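Delta (Bacillus subtilis, PDB 3ZH9) probably acts as the wrench of the bacterial clamp loader, opening the beta sliding clamp so that it can be loaded onto primed DNA. Local coordinates at residues D240-N245 / I249-L254. Numbering follows the deposited sequence.
Sequences DLLKQN and IKIMAL
I251 meets L241 and L242 through a single atom, its terminal methyl CD1, and every interaction between 240-245 and 249-254 is apolar. CD1 of I251 sits against CB of L241 at 3.9 Å and, in a direction roughly perpendicular to that one, meets CD2 of L242 more loosely, at 4.2 Å. The torsions account for this reach: CG1 of I251 stands anti to the carbonyl carbon (chi1 -63°), and the branch continues fully extended to CD1, which brings this methyl up against the two leucines. The CB bonds of L241 and I251 both point at the opposite segment, whereas that of L242 does not; only the end of its side chain swings in, crossing the isoleucine at about a right angle. The two backbones stay well apart, with CA of L241 8.0 Å from CA of I251, and the buried surface is modest, 114 Å² summed over both sides.

No hydrogen bond joins the two segments; backbone bonds instead close the end of the first helix in a Schellman motif. N245 N donates to L242 O at 2.8 Å, and N of E246, the next residue of the turn, pairs with L241 O. The chain leaves helical geometry at Q244, and N245, whose positive phi accompanies these two bonds, is the C-prime residue. In the second segment, A253 N to I249 O and L254 N to K250 O continue regular helical bonding.

Around this contact, L215 and I219 of helix 215-227 touch both L241 and L254, while M252 packs on L311, M314 and D315 of helix 301-319. The arrangement is that of two consecutive helices joined by a short turn: residues 244-247 link the Schellman-terminated helix 231-243 to helix 248-269, within the all-helical C-terminal domain of the delta subunit.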
ATOM      1  N   ASP A 240       6.591 -21.759 -16.375  1.00 55.18           N
ATOM      2  CA  ASP A 240       6.841 -20.387 -16.820  1.00 60.76           C
ATOM      3  C   ASP A 240       7.699 -19.622 -15.819  1.00 57.24           C
ATOM      4  O   ASP A 240       8.592 -18.878 -16.207  1.00 56.22           O
ATOM      5  CB  ASP A 240       5.530 -19.629 -17.068  1.00 61.89           C
ATOM      6  CG  ASP A 240       4.827 -20.077 -18.333  1.00 75.72           C
ATOM      7  OD1 ASP A 240       5.519 -20.549 -19.263  1.00 82.44           O
ATOM      8  OD2 ASP A 240       3.583 -19.955 -18.398  1.00 76.01           O
ATOM      9  N   LEU A 241       7.420 -19.797 -14.532  1.00 49.53           N
ATOM     10  CA  LEU A 241       8.253 -19.176 -13.503  1.00 57.74           C
ATOM     11  C   LEU A 241       9.726 -19.563 -13.658  1.00 64.13           C
ATOM     12  O   LEU A 241      10.598 -18.696 -13.767  1.00 66.66           O
ATOM     13  CB  LEU A 241       7.738 -19.530 -12.109  1.00 51.72           C
ATOM     14  CG  LEU A 241       6.362 -18.904 -11.871  1.00 56.31           C
ATOM     15  CD1 LEU A 241       5.820 -19.235 -10.492  1.00 48.59           C
ATOM     16  CD2 LEU A 241       6.435 -17.388 -12.095  1.00 56.52           C
ATOM     17  N   LEU A 242       9.995 -20.866 -13.677  1.00 62.06           N
ATOM     18  CA  LEU A 242      11.351 -21.372 -13.865  1.00 57.31           C
ATOM     19  C   LEU A 242      11.935 -20.838 -15.160  1.00 60.59           C
ATOM     20  O   LEU A 242      13.106 -20.463 -15.211  1.00 69.19           O
ATOM     21  CB  LEU A 242      11.351 -22.902 -13.903  1.00 50.45           C
ATOM     22  CG  LEU A 242      10.765 -23.574 -12.663  1.00 50.71           C
ATOM     23  CD1 LEU A 242      10.427 -25.025 -12.950  1.00 57.38           C
ATOM     24  CD2 LEU A 242      11.726 -23.462 -11.513  1.00 47.58           C
ATOM     25  N   LYS A 243      11.105 -20.805 -16.198  1.00 62.32           N
ATOM     26  CA  LYS A 243      11.545 -20.465 -17.549  1.00 74.47           C
ATOM     27  C   LYS A 243      11.971 -19.002 -17.664  1.00 80.48           C
ATOM     28  O   LYS A 243      12.822 -18.663 -18.491  1.00 86.37           O
ATOM     29  CB  LYS A 243      10.453 -20.800 -18.573  1.00 71.77           C
ATOM     30  CG  LYS A 243      10.978 -21.240 -19.927  1.00 76.07           C
ATOM     31  CD  LYS A 243       9.844 -21.451 -20.916  1.00 77.44           C
ATOM     32  N   GLN A 244      11.381 -18.137 -16.838  1.00 80.69           N
ATOM     33  CA  GLN A 244      11.831 -16.746 -16.750  1.00 84.53           C
ATOM     34  C   GLN A 244      12.807 -16.598 -15.585  1.00 75.62           C
ATOM     35  O   GLN A 244      12.960 -15.528 -15.000  1.00 73.16           O
ATOM     36  CB  GLN A 244      10.652 -15.758 -16.666  1.00 89.07           C
ATOM     37  CG  GLN A 244       9.734 -15.935 -15.473  1.00 90.08           C
ATOM     38  CD  GLN A 244       8.373 -15.285 -15.685  1.00 92.67           C
ATOM     39  OE1 GLN A 244       7.841 -15.279 -16.798  1.00 95.05           O
ATOM     40  NE2 GLN A 244       7.806 -14.738 -14.615  1.00 87.98           N
ATOM     41  N   ASN A 245      13.464 -17.708 -15.269  1.00 76.45           N
ATOM     42  CA  ASN A 245      14.550 -17.764 -14.289  1.00 81.11           C
ATOM     43  C   ASN A 245      14.259 -17.264 -12.872  1.00 72.30           C
ATOM     44  O   ASN A 245      15.131 -16.680 -12.227  1.00 64.96           O
ATOM     45  CB  ASN A 245      15.823 -17.118 -14.851  1.00 91.75           C
ATOM     46  CG  ASN A 245      16.783 -18.144 -15.425  1.00102.97           C
ATOM     47  OD1 ASN A 245      17.620 -18.696 -14.707  1.00105.83           O
ATOM     48  ND2 ASN A 245      16.658 -18.416 -16.719  1.00105.93           N
ATOM     49  N   ILE A 249      14.026 -21.264  -4.723  1.00 61.60           N
ATOM     50  CA  ILE A 249      13.991 -20.898  -3.317  1.00 61.66           C
ATOM     51  C   ILE A 249      13.089 -19.683  -3.100  1.00 61.84           C
ATOM     52  O   ILE A 249      12.394 -19.597  -2.085  1.00 64.90           O
ATOM     53  CB  ILE A 249      15.414 -20.660  -2.748  1.00 77.99           C
ATOM     54  CG1 ILE A 249      15.363 -20.485  -1.229  1.00 79.32           C
ATOM     55  CG2 ILE A 249      16.084 -19.477  -3.444  1.00 84.08           C
ATOM     56  CD1 ILE A 249      16.711 -20.589  -0.548  1.00 85.67           C
ATOM     57  N   LYS A 250      13.084 -18.764  -4.065  1.00 55.08           N
ATOM     58  CA  LYS A 250      12.249 -17.565  -3.984  1.00 54.14           C
ATOM     59  C   LYS A 250      10.790 -17.904  -4.240  1.00 48.97           C
ATOM     60  O   LYS A 250       9.897 -17.401  -3.560  1.00 56.12           O
ATOM     61  CB  LYS A 250      12.711 -16.497  -4.983  1.00 64.86           C
ATOM     62  CG  LYS A 250      12.038 -15.142  -4.772  1.00 70.22           C
ATOM     63  CD  LYS A 250      12.410 -14.148  -5.857  1.00 81.15           C
ATOM     64  N   ILE A 251      10.554 -18.754  -5.232  1.00 44.39           N
ATOM     65  CA  ILE A 251       9.215 -19.243  -5.518  1.00 49.73           C
ATOM     66  C   ILE A 251       8.630 -19.896  -4.262  1.00 46.76           C
ATOM     67  O   ILE A 251       7.468 -19.703  -3.923  1.00 44.70           O
ATOM     68  CB  ILE A 251       9.242 -20.280  -6.647  1.00 46.87           C
ATOM     69  CG1 ILE A 251       9.732 -19.640  -7.951  1.00 47.93           C
ATOM     70  CG2 ILE A 251       7.869 -20.892  -6.846  1.00 41.63           C
ATOM     71  CD1 ILE A 251       9.874 -20.615  -9.075  1.00 45.85           C
ATOM     72  N   MET A 252       9.464 -20.660  -3.574  1.00 45.05           N
ATOM     73  CA  MET A 252       9.031 -21.430  -2.422  1.00 45.50           C
ATOM     74  C   MET A 252       8.649 -20.504  -1.272  1.00 47.55           C
ATOM     75  O   MET A 252       7.627 -20.707  -0.606  1.00 45.04           O
ATOM     76  CB  MET A 252      10.145 -22.384  -2.003  1.00 46.60           C
ATOM     77  CG  MET A 252       9.895 -23.095  -0.677  1.00 60.56           C
ATOM     78  SD  MET A 252      11.424 -23.266   0.272  1.00 89.68           S
ATOM     79  CE  MET A 252      11.783 -21.547   0.648  1.00 76.99           C
ATOM     80  N   ALA A 253       9.471 -19.483  -1.052  1.00 42.90           N
ATOM     81  CA  ALA A 253       9.218 -18.508  -0.001  1.00 42.48           C
ATOM     82  C   ALA A 253       7.872 -17.823  -0.206  1.00 43.30           C
ATOM     83  O   ALA A 253       7.088 -17.702   0.728  1.00 40.94           O
ATOM     84  CB  ALA A 253      10.345 -17.472   0.046  1.00 43.81           C
ATOM     85  N   LEU A 254       7.602 -17.374  -1.429  1.00 37.97           N
ATOM     86  CA  LEU A 254       6.311 -16.755  -1.741  1.00 35.63           C
ATOM     87  C   LEU A 254       5.118 -17.722  -1.571  1.00 30.64           C
ATOM     88  O   LEU A 254       4.058 -17.328  -1.101  1.00 36.89           O
ATOM     89  CB  LEU A 254       6.321 -16.184  -3.160  1.00 38.12           C
ATOM     90  CG  LEU A 254       7.410 -15.141  -3.455  1.00 54.81           C
ATOM     91  CD1 LEU A 254       7.380 -14.715  -4.926  1.00 54.20           C
ATOM     92  CD2 LEU A 254       7.316 -13.926  -2.543  1.00 43.24           C
TER